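Side-chain contacts in 2-dehydropantoate 2-reductase (Bacillus subtilis, PDB 3EGO), which probably catalyses the NADPH-dependent reduction of ketopantoate to pantoate, the second step in making (R)-pantoate for pantothenate biosynthesis: residues F284-G287 with S288-L292; L250-I254 with G255-T259; I265-L268 with L269-S273; L214-Q217 with E218-I222; L203-P206 with A207-A210. All coordinates share one frame; numbering follows the deposited sequence.

Interaction 1: residues F284-G287 with S288-L292; sequences FLYG and SIKAL
The carbonyls of Phe284 to Gly287 accept the backbone N-H groups of Ser288 to Ala291 in the i to i+4 bonds of one continuous alpha-helix, as in Lys290 N to Tyr286 O (2.9 Å, 164° at the hydrogen). Ser288 adds a second bond: its OG turns back beside its own backbone N (chi1 -57°) and donates to Phe284 O at 2.8 Å, while Ser288 N reaches the same oxygen from the opposite face of the carbonyl plane. Phe284 O is thus gripped by two donors, and the buried hydroxyl finds its acceptor within its own helix, which suits a small polar residue; OG also lies over the rim of the Phe284 ring, 3.4 Å from CE2. Phe284 stacks on Phe211 of the second subunit. One turn on, Lys290 runs alongside Tyr286 and lays CG over the middle of the ring, 3.7 Å from the centroid and 12° off its normal, a CH-pi contact. Asp262 then takes both polar ends, by a hydrogen bond from Tyr286 OH and a salt bridge from Lys290 NZ. With an alanine in place of Tyr286, the Lys290 chain would probably lose the surface that steadies it and Asp262 the phenol hydroxyl. A long lysine thus serves twice here, its methylenes meeting an aromatic face and its charge a carboxylate.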
loop_
_atom_site.group_PDB
_atom_site.type_symbol
_atom_site.label_atom_id
_atom_site.label_comp_id
_atom_site.label_asym_id
_atom_site.label_seq_id
_atom_site.Cartn_x
_atom_site.Cartn_y
_atom_site.Cartn_z
ATOM N N PHE A 284 2.203 -10.306 1.208
ATOM C CA PHE A 284 1.312 -9.218 0.776
ATOM C C PHE A 284 2.090 -7.866 0.754
ATOM O O PHE A 284 1.949 -7.031 -0.152
ATOM C CB PHE A 284 0.100 -9.085 1.717
ATOM C CG PHE A 284 -0.890 -8.026 1.245
ATOM C CD1 PHE A 284 -1.836 -8.345 0.274
ATOM C CD2 PHE A 284 -0.799 -6.718 1.690
ATOM C CE1 PHE A 284 -2.725 -7.373 -0.200
ATOM C CE2 PHE A 284 -1.661 -5.737 1.226
ATOM C CZ PHE A 284 -2.606 -6.050 0.260
ATOM N N LEU A 285 2.896 -7.660 1.784
ATOM C CA LEU A 285 3.730 -6.472 1.869
ATOM C C LEU A 285 4.700 -6.378 0.700
ATOM O O LEU A 285 4.842 -5.327 0.089
ATOM C CB LEU A 285 4.493 -6.506 3.197
ATOM C CG LEU A 285 3.644 -6.321 4.456
ATOM C CD1 LEU A 285 4.469 -6.590 5.767
ATOM C CD2 LEU A 285 3.070 -4.915 4.498
ATOM N N TYR A 286 5.385 -7.481 0.419
ATOM C CA TYR A 286 6.313 -7.586 -0.687
ATOM C C TYR A 286 5.600 -7.286 -2.000
ATOM O O TYR A 286 6.061 -6.463 -2.785
ATOM C CB TYR A 286 6.937 -8.989 -0.713
ATOM C CG TYR A 286 7.988 -9.191 -1.787
ATOM C CD1 TYR A 286 9.252 -8.628 -1.674
ATOM C CD2 TYR A 286 7.703 -9.923 -2.931
ATOM C CE1 TYR A 286 10.216 -8.803 -2.682
ATOM C CE2 TYR A 286 8.645 -10.100 -3.940
ATOM C CZ TYR A 286 9.903 -9.535 -3.803
ATOM O OH TYR A 286 10.844 -9.714 -4.798
ATOM N N GLY A 287 4.485 -7.956 -2.258
ATOM C CA GLY A 287 3.776 -7.709 -3.518
ATOM C C GLY A 287 3.368 -6.235 -3.652
ATOM O O GLY A 287 3.484 -5.658 -4.713
ATOM N N SER A 288 2.921 -5.615 -2.566
ATOM C CA SER A 288 2.443 -4.233 -2.621
ATOM C C SER A 288 3.571 -3.245 -2.806
ATOM O O SER A 288 3.415 -2.239 -3.483
ATOM C CB SER A 288 1.706 -3.837 -1.333
ATOM O OG SER A 288 0.618 -4.697 -1.069
ATOM N N ILE A 289 4.688 -3.476 -2.132
ATOM C CA ILE A 289 5.849 -2.580 -2.340
ATOM C C ILE A 289 6.423 -2.753 -3.752
ATOM O O ILE A 289 6.751 -1.773 -4.449
ATOM C CB ILE A 289 6.987 -2.850 -1.324
ATOM C CG1 ILE A 289 6.515 -2.699 0.114
ATOM C CG2 ILE A 289 8.167 -1.936 -1.639
ATOM C CD1 ILE A 289 5.876 -1.405 0.393
ATOM N N LYS A 290 6.587 -3.999 -4.170
ATOM C CA LYS A 290 7.035 -4.289 -5.539
ATOM C C LYS A 290 6.133 -3.699 -6.620
ATOM O O LYS A 290 6.618 -3.264 -7.679
ATOM C CB LYS A 290 7.162 -5.792 -5.787
ATOM C CG LYS A 290 8.308 -6.476 -4.983
ATOM C CD LYS A 290 9.666 -5.830 -5.274
ATOM C CE LYS A 290 10.265 -6.352 -6.577
ATOM N NZ LYS A 290 11.721 -6.072 -6.607
ATOM N N ALA A 291 4.828 -3.705 -6.380
ATOM C CA ALA A 291 3.870 -3.157 -7.335
ATOM C C ALA A 291 4.179 -1.697 -7.619
ATOM O O ALA A 291 3.902 -1.203 -8.700
ATOM C CB ALA A 291 2.470 -3.288 -6.792
ATOM N N LEU A 292 4.735 -1.012 -6.624
ATOM C CA LEU A 292 5.053 0.414 -6.724
ATOM C C LEU A 292 6.270 0.693 -7.612
ATOM O O LEU A 292 6.444 1.821 -8.086
ATOM C CB LEU A 292 5.286 0.984 -5.318
ATOM C CG LEU A 292 4.066 0.911 -4.405
ATOM C CD1 LEU A 292 4.338 1.395 -2.993
ATOM C CD2 LEU A 292 2.925 1.683 -5.023
#

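Interaction 2: residues L250-I254 with G255-T259; sequences LVDVI and GGRQT
Thr259 holds CG2 beside its backbone N, with OG1 in the crowded position between N and the carbonyl carbon (chi1 76°), and this sets the methyl against Val253 and Asp252. Val253, with CG1 anti to the backbone N, offers its other branch, CG2, which runs alongside Thr259 CG2 at 4.0 Å; Asp252 CB lies equally near that methyl. A beta-branched threonine suits the place because its methyl packs on the helix while its hydroxyl bonds to Ala261 N and Glu293.

Between these side chains the backbone makes a Schellman motif that ends the helix. Gly256 N bonds to Val253 O at 3.3 Å, coming from above the carbonyl plane, and Arg257 N closes the wider loop to Asp252 O at 3.1 Å with a fairly straight N-H (163°). Gly256 has a positive phi (69°), which glycine adopts readily. Gly255 is apt for a further reason: a CB on it would be crowded by Arg257 CG. That CG packs 3.6 Å from Asp252 O, and the bent arginine chain then carries NE to a weak bond with Gly255 O, met at the edge of the guanidinium and in its plane.

Gln258 packs on His78 and Glu293 beside the loop. Ser248 probably binds the substrate and Glu260 NADP(+), as in related enzymes, and the side chain of Asp252 lies about 5 Å from that of each. The motif closes helix 248-255 at the protein surface and turns the chain into the short loop before helix 261-274.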
loop_
_atom_site.group_PDB
_atom_site.type_symbol
_atom_site.label_atom_id
_atom_site.label_comp_id
_atom_site.label_asym_id
_atom_site.label_seq_id
_atom_site.Cartn_x
_atom_site.Cartn_y
_atom_site.Cartn_z
ATOM N N LEU A 250 9.990 3.932 3.504
ATOM C CA LEU A 250 8.939 4.909 3.292
ATOM C C LEU A 250 9.476 6.018 2.386
ATOM O O LEU A 250 8.854 6.398 1.394
ATOM C CB LEU A 250 8.471 5.484 4.623
ATOM C CG LEU A 250 7.414 6.597 4.578
ATOM C CD1 LEU A 250 6.350 6.341 3.468
ATOM C CD2 LEU A 250 6.753 6.763 5.949
ATOM N N VAL A 251 10.672 6.485 2.702
ATOM C CA VAL A 251 11.370 7.482 1.873
ATOM C C VAL A 251 11.582 7.038 0.410
ATOM O O VAL A 251 11.284 7.784 -0.532
ATOM C CB VAL A 251 12.710 7.875 2.554
ATOM C CG1 VAL A 251 13.629 8.595 1.582
ATOM C CG2 VAL A 251 12.409 8.720 3.777
ATOM N N ASP A 252 12.085 5.832 0.213
ATOM C CA ASP A 252 12.248 5.279 -1.113
ATOM C C ASP A 252 10.924 5.245 -1.891
ATOM O O ASP A 252 10.847 5.698 -3.014
ATOM C CB ASP A 252 12.829 3.881 -1.020
ATOM C CG ASP A 252 14.325 3.882 -0.734
ATOM O OD1 ASP A 252 14.922 4.987 -0.783
ATOM O OD2 ASP A 252 14.896 2.777 -0.492
ATOM N N VAL A 253 9.871 4.732 -1.271
ATOM C CA VAL A 253 8.554 4.691 -1.902
ATOM C C VAL A 253 8.005 6.080 -2.285
ATOM O O VAL A 253 7.523 6.277 -3.399
ATOM C CB VAL A 253 7.570 3.969 -0.999
ATOM C CG1 VAL A 253 6.148 4.297 -1.375
ATOM C CG2 VAL A 253 7.869 2.461 -1.052
ATOM N N ILE A 254 8.090 7.040 -1.378
ATOM C CA ILE A 254 7.675 8.405 -1.694
ATOM C C ILE A 254 8.480 8.961 -2.874
ATOM O O ILE A 254 7.941 9.646 -3.736
ATOM C CB ILE A 254 7.770 9.288 -0.449
ATOM C CG1 ILE A 254 6.604 8.941 0.460
ATOM C CG2 ILE A 254 7.697 10.778 -0.812
ATOM C CD1 ILE A 254 6.782 9.356 1.892
ATOM N N GLY A 255 9.752 8.604 -2.956
ATOM C CA GLY A 255 10.627 9.149 -3.982
ATOM C C GLY A 255 10.613 8.455 -5.329
ATOM O O GLY A 255 11.288 8.897 -6.264
ATOM N N GLY A 256 9.851 7.369 -5.432
ATOM C CA GLY A 256 9.804 6.584 -6.662
ATOM C C GLY A 256 11.090 5.828 -6.953
ATOM O O GLY A 256 11.387 5.505 -8.122
ATOM N N ARG A 257 11.850 5.523 -5.901
ATOM C CA ARG A 257 13.132 4.835 -6.028
ATOM C C ARG A 257 12.957 3.364 -5.707
ATOM O O ARG A 257 12.091 3.021 -4.907
ATOM C CB ARG A 257 14.090 5.346 -4.964
ATOM C CG ARG A 257 13.886 6.769 -4.550
ATOM C CD ARG A 257 14.995 7.579 -5.176
ATOM N NE ARG A 257 14.586 8.135 -6.445
ATOM C CZ ARG A 257 15.398 8.393 -7.458
ATOM N NH1 ARG A 257 14.881 8.914 -8.540
ATOM N NH2 ARG A 257 16.705 8.131 -7.392
ATOM N N GLN A 258 13.820 2.516 -6.262
ATOM C CA GLN A 258 13.801 1.110 -5.909
ATOM C C GLN A 258 14.054 1.001 -4.411
ATOM O O GLN A 258 14.817 1.787 -3.817
ATOM C CB GLN A 258 14.848 0.317 -6.685
ATOM C CG GLN A 258 14.433 -1.130 -6.904
ATOM C CD GLN A 258 15.500 -1.984 -7.556
ATOM O OE1 GLN A 258 16.478 -1.477 -8.115
ATOM N NE2 GLN A 258 15.319 -3.299 -7.478
ATOM N N THR A 259 13.383 0.047 -3.782
ATOM C CA THR A 259 13.518 -0.110 -2.358
ATOM C C THR A 259 14.433 -1.300 -2.075
ATOM O O THR A 259 14.909 -1.971 -2.988
ATOM C CB THR A 259 12.167 -0.389 -1.703
ATOM O OG1 THR A 259 11.814 -1.748 -1.967
ATOM C CG2 THR A 259 11.093 0.518 -2.251
#

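Interaction 3: residues I265-L268 with L269-S273; sequences IGYL and LKEAS
Tyr267 and Glu271 make an i to i+4 CH-pi contact on helix 261-274, in the alpha-helical C-terminal domain of the ketopantoate reductase fold. Glu271 brings CG over the ring toward its rim, 4.1 Å from the centroid and 20° off the normal, with Tyr267 CZ the nearest ring atom at 3.8 Å. Two torsions place the chain: CG lies beside the glutamate's own backbone N, and beyond it the chain bends at chi2 (-71°); the carboxylate plane lies 24° from that of the ring. OE2 then hydrogen-bonds to His106, whose ring also stacks on Tyr267. Tyrosine and glutamate suit this spot together, since one gives a broad face to both neighbours and the other a methylene for the ring and an oxygen for the imidazole.

Apolar side chains join this helix to its neighbours. Ile265 and Leu269 lie side by side, point the same way, and both touch Tyr286 of helix 280-291. Leu268 packs on Leu182 and Ala186 of helix 174-195, and Ala272 is small enough to sit against Ile222 of helix 206-223. Gly266, with no side chain, lets the Tyr286 ring pack against its CA. Lys270 CG lies 3.3 Å from Gly266 O before the extended chain leads away.

The carbonyls of 265-268 each accept the N-H four residues on. The branch point of Leu269 meets the methyl of its neighbour one turn back, CG to Ile265 CG2, at 4.1 Å.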
loop_
_atom_site.group_PDB
_atom_site.type_symbol
_atom_site.label_atom_id
_atom_site.label_comp_id
_atom_site.label_asym_id
_atom_site.label_seq_id
_atom_site.Cartn_x
_atom_site.Cartn_y
_atom_site.Cartn_z
ATOM N N ILE A 265 12.746 -8.319 2.523
ATOM C CA ILE A 265 11.580 -9.190 2.566
ATOM C C ILE A 265 11.773 -10.410 1.708
ATOM O O ILE A 265 11.362 -11.509 2.115
ATOM C CB ILE A 265 10.268 -8.486 2.084
ATOM C CG1 ILE A 265 10.083 -7.112 2.741
ATOM C CG2 ILE A 265 9.057 -9.394 2.364
ATOM C CD1 ILE A 265 9.072 -6.247 2.012
ATOM N N GLY A 266 12.335 -10.206 0.513
ATOM C CA GLY A 266 12.520 -11.266 -0.483
ATOM C C GLY A 266 13.365 -12.403 0.065
ATOM O O GLY A 266 13.214 -13.588 -0.318
ATOM N N TYR A 267 14.257 -12.056 0.977
ATOM C CA TYR A 267 15.060 -13.100 1.633
ATOM C C TYR A 267 14.243 -13.971 2.608
ATOM O O TYR A 267 14.382 -15.206 2.631
ATOM C CB TYR A 267 16.266 -12.471 2.323
ATOM C CG TYR A 267 16.906 -13.370 3.337
ATOM C CD1 TYR A 267 17.944 -14.213 2.984
ATOM C CD2 TYR A 267 16.497 -13.344 4.648
ATOM C CE1 TYR A 267 18.551 -15.038 3.918
ATOM C CE2 TYR A 267 17.096 -14.157 5.595
ATOM C CZ TYR A 267 18.113 -15.011 5.216
ATOM O OH TYR A 267 18.724 -15.845 6.145
ATOM N N LEU A 268 13.418 -13.329 3.434
ATOM C CA LEU A 268 12.483 -14.021 4.291
ATOM C C LEU A 268 11.540 -14.914 3.455
ATOM O O LEU A 268 11.253 -16.054 3.835
ATOM C CB LEU A 268 11.678 -13.020 5.105
ATOM C CG LEU A 268 12.505 -12.346 6.217
ATOM C CD1 LEU A 268 11.807 -11.132 6.769
ATOM C CD2 LEU A 268 12.772 -13.322 7.366
ATOM N N LEU A 269 11.085 -14.408 2.313
ATOM C CA LEU A 269 10.164 -15.207 1.475
ATOM C C LEU A 269 10.848 -16.483 0.977
ATOM O O LEU A 269 10.257 -17.561 1.048
ATOM C CB LEU A 269 9.603 -14.388 0.320
ATOM C CG LEU A 269 8.757 -13.177 0.796
ATOM C CD1 LEU A 269 8.197 -12.434 -0.416
ATOM C CD2 LEU A 269 7.630 -13.569 1.725
ATOM N N LYS A 270 12.082 -16.354 0.498
ATOM C CA LYS A 270 12.851 -17.506 0.022
ATOM C C LYS A 270 13.059 -18.498 1.134
ATOM O O LYS A 270 12.952 -19.706 0.928
ATOM C CB LYS A 270 14.193 -17.072 -0.550
ATOM C CG LYS A 270 14.040 -16.402 -1.906
ATOM C CD LYS A 270 15.264 -15.609 -2.278
ATOM C CE LYS A 270 15.333 -15.458 -3.781
ATOM N NZ LYS A 270 16.668 -14.947 -4.203
ATOM N N GLU A 271 13.326 -17.985 2.327
ATOM C CA GLU A 271 13.510 -18.854 3.491
ATOM C C GLU A 271 12.234 -19.534 3.994
ATOM O O GLU A 271 12.283 -20.697 4.431
ATOM C CB GLU A 271 14.210 -18.089 4.625
ATOM C CG GLU A 271 15.654 -17.802 4.322
ATOM C CD GLU A 271 16.480 -19.067 4.368
ATOM O OE1 GLU A 271 16.279 -19.840 5.323
ATOM O OE2 GLU A 271 17.295 -19.283 3.451
ATOM N N ALA A 272 11.104 -18.826 3.953
ATOM C CA ALA A 272 9.816 -19.419 4.334
ATOM C C ALA A 272 9.525 -20.584 3.413
ATOM O O ALA A 272 9.084 -21.667 3.855
ATOM C CB ALA A 272 8.685 -18.384 4.241
ATOM N N SER A 273 9.765 -20.354 2.132
ATOM C CA SER A 273 9.492 -21.359 1.112
ATOM C C SER A 273 10.342 -22.627 1.320
ATOM O O SER A 273 9.828 -23.754 1.248
ATOM C CB SER A 273 9.732 -20.769 -0.273
ATOM O OG SER A 273 9.761 -21.783 -1.252
#

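Interaction 4: residues L214-Q217 with E218-I222; sequences LVFQ and EACRI
Phe216 and Cys220 carry the aromatic contact, one helical turn apart. Cys220 CB stands over the ring toward its rim, 4.1 Å from the centroid and 20° off the normal, a CH-pi contact. With SG anti to the cysteine's backbone N (chi1 -179°), the sulfur also leans over the ring obliquely, 4.0 Å from Phe216 CE2 and equally near CZ, which makes a Cys sulfur-aromatic contact. Cysteine suits this buried place, being compact and polarisable. Trp232 meets the same phenylalanine with its ring plane turned by about 50°.

The backbone bonds are those of an alpha-helix, uneven in length: Cys220 N to Phe216 O is short at 2.6 Å, whereas Glu218 N to Leu214 O is weak at 3.4 Å.

Among the polar side chains, Glu218 rests CG 3.3 Å from Leu214 O, and its extended chain carries the carboxylate to helix 280-291, where OE2 bonds to His281 ND1 and OE1 to Leu282 N.

Val215 packs on Leu191 and Ala219 on Ile183, both of helix 174-195; the small methyl of Ala219 probably helps the helices to approach. One amphipathic helix thus serves several neighbours at once, as expected in the all-helical C-terminal domain of a ketopantoate reductase.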
loop_
_atom_site.group_PDB
_atom_site.type_symbol
_atom_site.label_atom_id
_atom_site.label_comp_id
_atom_site.label_asym_id
_atom_site.label_seq_id
_atom_site.Cartn_x
_atom_site.Cartn_y
_atom_site.Cartn_z
ATOM N N LEU A 214 1.941 -9.565 13.945
ATOM C CA LEU A 214 1.689 -10.653 13.002
ATOM C C LEU A 214 2.846 -10.822 12.031
ATOM O O LEU A 214 3.239 -11.942 11.683
ATOM C CB LEU A 214 0.378 -10.400 12.230
ATOM C CG LEU A 214 -0.941 -10.546 12.991
ATOM C CD1 LEU A 214 -2.106 -10.185 12.083
ATOM C CD2 LEU A 214 -1.061 -11.979 13.529
ATOM N N VAL A 215 3.379 -9.693 11.553
ATOM C CA VAL A 215 4.575 -9.743 10.720
ATOM C C VAL A 215 5.768 -10.285 11.545
ATOM O O VAL A 215 6.499 -11.153 11.098
ATOM C CB VAL A 215 4.916 -8.350 10.140
ATOM C CG1 VAL A 215 6.242 -8.377 9.417
ATOM C CG2 VAL A 215 3.798 -7.926 9.147
ATOM N N PHE A 216 5.933 -9.779 12.759
ATOM C CA PHE A 216 7.055 -10.273 13.600
ATOM C C PHE A 216 7.016 -11.823 13.750
ATOM O O PHE A 216 8.015 -12.542 13.576
ATOM C CB PHE A 216 6.976 -9.608 14.973
ATOM C CG PHE A 216 7.983 -10.152 15.942
ATOM C CD1 PHE A 216 9.271 -9.634 15.967
ATOM C CD2 PHE A 216 7.656 -11.199 16.800
ATOM C CE1 PHE A 216 10.227 -10.149 16.852
ATOM C CE2 PHE A 216 8.609 -11.710 17.693
ATOM C CZ PHE A 216 9.884 -11.180 17.703
ATOM N N GLN A 217 5.830 -12.338 14.061
ATOM C CA GLN A 217 5.674 -13.771 14.300
ATOM C C GLN A 217 6.102 -14.597 13.115
ATOM O O GLN A 217 6.765 -15.610 13.298
ATOM C CB GLN A 217 4.246 -14.108 14.741
ATOM C CG GLN A 217 3.880 -13.434 16.078
ATOM C CD GLN A 217 2.450 -13.700 16.525
ATOM O OE1 GLN A 217 2.168 -13.722 17.730
ATOM N NE2 GLN A 217 1.540 -13.922 15.559
ATOM N N GLU A 218 5.737 -14.181 11.896
ATOM C CA GLU A 218 6.201 -14.890 10.707
ATOM C C GLU A 218 7.712 -14.823 10.560
ATOM O O GLU A 218 8.385 -15.828 10.326
ATOM C CB GLU A 218 5.575 -14.299 9.427
ATOM C CG GLU A 218 4.077 -14.233 9.445
ATOM C CD GLU A 218 3.466 -13.690 8.151
ATOM O OE1 GLU A 218 4.164 -13.012 7.355
ATOM O OE2 GLU A 218 2.274 -13.953 7.940
ATOM N N ALA A 219 8.243 -13.609 10.613
ATOM C CA ALA A 219 9.670 -13.406 10.384
ATOM C C ALA A 219 10.469 -14.131 11.437
ATOM O O ALA A 219 11.451 -14.794 11.128
ATOM C CB ALA A 219 10.003 -11.901 10.430
ATOM N N CYS A 220 10.028 -13.988 12.683
ATOM C CA CYS A 220 10.694 -14.628 13.822
ATOM C C CYS A 220 10.833 -16.143 13.623
ATOM O O CYS A 220 11.926 -16.696 13.769
ATOM C CB CYS A 220 9.966 -14.262 15.116
ATOM S SG CYS A 220 10.666 -14.958 16.660
ATOM N N ARG A 221 9.741 -16.810 13.241
ATOM C CA ARG A 221 9.802 -18.241 12.929
ATOM C C ARG A 221 10.688 -18.601 11.735
ATOM O O ARG A 221 11.451 -19.581 11.795
ATOM C CB ARG A 221 8.406 -18.832 12.743
ATOM C CG ARG A 221 8.409 -20.319 12.387
ATOM C CD ARG A 221 9.171 -21.186 13.449
ATOM N NE ARG A 221 9.287 -22.582 13.011
ATOM C CZ ARG A 221 10.242 -23.029 12.200
ATOM N NH1 ARG A 221 11.193 -22.200 11.766
ATOM N NH2 ARG A 221 10.260 -24.303 11.824
ATOM N N ILE A 222 10.603 -17.840 10.643
ATOM C CA ILE A 222 11.405 -18.119 9.458
ATOM C C ILE A 222 12.906 -18.052 9.801
ATOM O O ILE A 222 13.719 -18.874 9.332
ATOM C CB ILE A 222 11.100 -17.077 8.319
ATOM C CG1 ILE A 222 9.697 -17.304 7.726
ATOM C CG2 ILE A 222 12.120 -17.143 7.232
ATOM C CD1 ILE A 222 9.080 -16.018 7.080
#

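Interaction 5: residues L203-P206 with A207-A210; sequences LTTP and AYLA
Tyr208 has the methyl of Thr205 over one face of its ring: CG2 lies toward the rim, 3.7 Å from the centroid and 15° off the normal, a CH-pi contact at the N-terminus of helix 206-223. The two side chains cross at a slant, and Thr205 CB comes still nearer the ring's border, 3.4 Å from Tyr208 CD2. Chi1 of -50° on the threonine sends CG2 over the tyrosine and leaves OG1 beside its own backbone N, where it bonds to Glu201 O. Thr205 is the N-cap residue, yet its hydroxyl makes no capping bond; its carbonyl instead begins the helix, taking Leu209 N at 3.0 Å in a straight bond and Tyr208 N in a weak one. Pro206 fits the first turn, having no N-H to leave without a partner.

Replacing Tyr208 by an alanine would probably strip the Thr205 methyl of its ring and open a gap beside Gly287 of the second subunit, on which the tyrosine packs.

Ala207 and Ala210 also meet that subunit, their small methyls allowing close approach. On another side of the turn, Leu203 and Leu209 both touch Gln236 of helix 228-241. They meet each other through their end methyls, Leu203 CD2 to Leu209 CD1, at 3.8 Å.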
loop_
_atom_site.group_PDB
_atom_site.type_symbol
_atom_site.label_atom_id
_atom_site.label_comp_id
_atom_site.label_asym_id
_atom_site.label_seq_id
_atom_site.Cartn_x
_atom_site.Cartn_y
_atom_site.Cartn_z
ATOM N N LEU A 203 3.381 2.113 17.011
ATOM C CA LEU A 203 3.280 1.722 18.406
ATOM C C LEU A 203 2.013 2.252 19.035
ATOM O O LEU A 203 1.378 1.576 19.850
ATOM C CB LEU A 203 4.492 2.243 19.177
ATOM C CG LEU A 203 5.857 1.606 18.967
ATOM C CD1 LEU A 203 6.833 2.321 19.890
ATOM C CD2 LEU A 203 5.830 0.108 19.263
ATOM N N THR A 204 1.625 3.452 18.633
ATOM C CA THR A 204 0.507 4.140 19.266
ATOM C C THR A 204 -0.849 3.880 18.596
ATOM O O THR A 204 -1.861 4.401 19.053
ATOM C CB THR A 204 0.749 5.656 19.334
ATOM O OG1 THR A 204 0.812 6.198 18.008
ATOM C CG2 THR A 204 2.057 5.976 20.079
ATOM N N THR A 205 -0.869 3.110 17.503
ATOM C CA THR A 205 -2.135 2.745 16.868
ATOM C C THR A 205 -2.316 1.263 17.108
ATOM O O THR A 205 -1.592 0.461 16.548
ATOM C CB THR A 205 -2.134 3.005 15.330
ATOM O OG1 THR A 205 -1.687 4.336 15.059
ATOM C CG2 THR A 205 -3.525 2.794 14.705
ATOM N N PRO A 206 -3.277 0.895 17.968
ATOM C CA PRO A 206 -3.537 -0.500 18.306
ATOM C C PRO A 206 -3.523 -1.501 17.135
ATOM O O PRO A 206 -2.828 -2.525 17.232
ATOM C CB PRO A 206 -4.920 -0.439 18.982
ATOM C CG PRO A 206 -4.947 0.901 19.620
ATOM C CD PRO A 206 -4.152 1.819 18.715
ATOM N N ALA A 207 -4.268 -1.241 16.051
ATOM C CA ALA A 207 -4.273 -2.198 14.908
ATOM C C ALA A 207 -2.938 -2.297 14.187
ATOM O O ALA A 207 -2.549 -3.381 13.741
ATOM C CB ALA A 207 -5.413 -1.893 13.885
ATOM N N TYR A 208 -2.217 -1.190 14.113
ATOM C CA TYR A 208 -0.927 -1.191 13.419
ATOM C C TYR A 208 0.080 -1.997 14.210
ATOM O O TYR A 208 0.867 -2.729 13.643
ATOM C CB TYR A 208 -0.397 0.223 13.213
ATOM C CG TYR A 208 -1.238 1.085 12.292
ATOM C CD1 TYR A 208 -2.288 0.532 11.549
ATOM C CD2 TYR A 208 -0.975 2.433 12.147
ATOM C CE1 TYR A 208 -3.082 1.322 10.701
ATOM C CE2 TYR A 208 -1.749 3.238 11.286
ATOM C CZ TYR A 208 -2.801 2.669 10.568
ATOM O OH TYR A 208 -3.571 3.446 9.722
ATOM N N LEU A 209 0.032 -1.873 15.536
ATOM C CA LEU A 209 0.913 -2.643 16.417
ATOM C C LEU A 209 0.617 -4.137 16.290
ATOM O O LEU A 209 1.526 -4.981 16.204
ATOM C CB LEU A 209 0.720 -2.155 17.875
ATOM C CG LEU A 209 1.483 -2.794 19.046
ATOM C CD1 LEU A 209 2.952 -2.418 19.082
ATOM C CD2 LEU A 209 0.805 -2.345 20.326
ATOM N N ALA A 210 -0.674 -4.468 16.302
ATOM C CA ALA A 210 -1.138 -5.839 16.105
ATOM C C ALA A 210 -0.737 -6.386 14.730
ATOM O O ALA A 210 -0.312 -7.547 14.600
ATOM C CB ALA A 210 -2.696 -5.924 16.299
#

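All five contacts lie in the helical C-terminal domain, and along the chain they come in the order 5, 4, 2, 3, 1. Interactions 4 and 5 share helix 206-223, their centres about 16 Å apart. Interactions 3 and 4, with centres about 11 Å apart, join where Ile222 packs on Glu271 and Ala272. Interaction 1, on helix 280-291, touches interactions 2, 3 and 4, through Ile289 on Thr259, Tyr286 on Leu269 and Leu285 on Val215, but not interaction 5. Interactions 1, 4 and 5 also reach the second subunit, whereas interaction 2 lies near the probable substrate and cofactor sites. The domain thus carries contacts to the second subunit and, as in related enzymes, probably contributes to the active site.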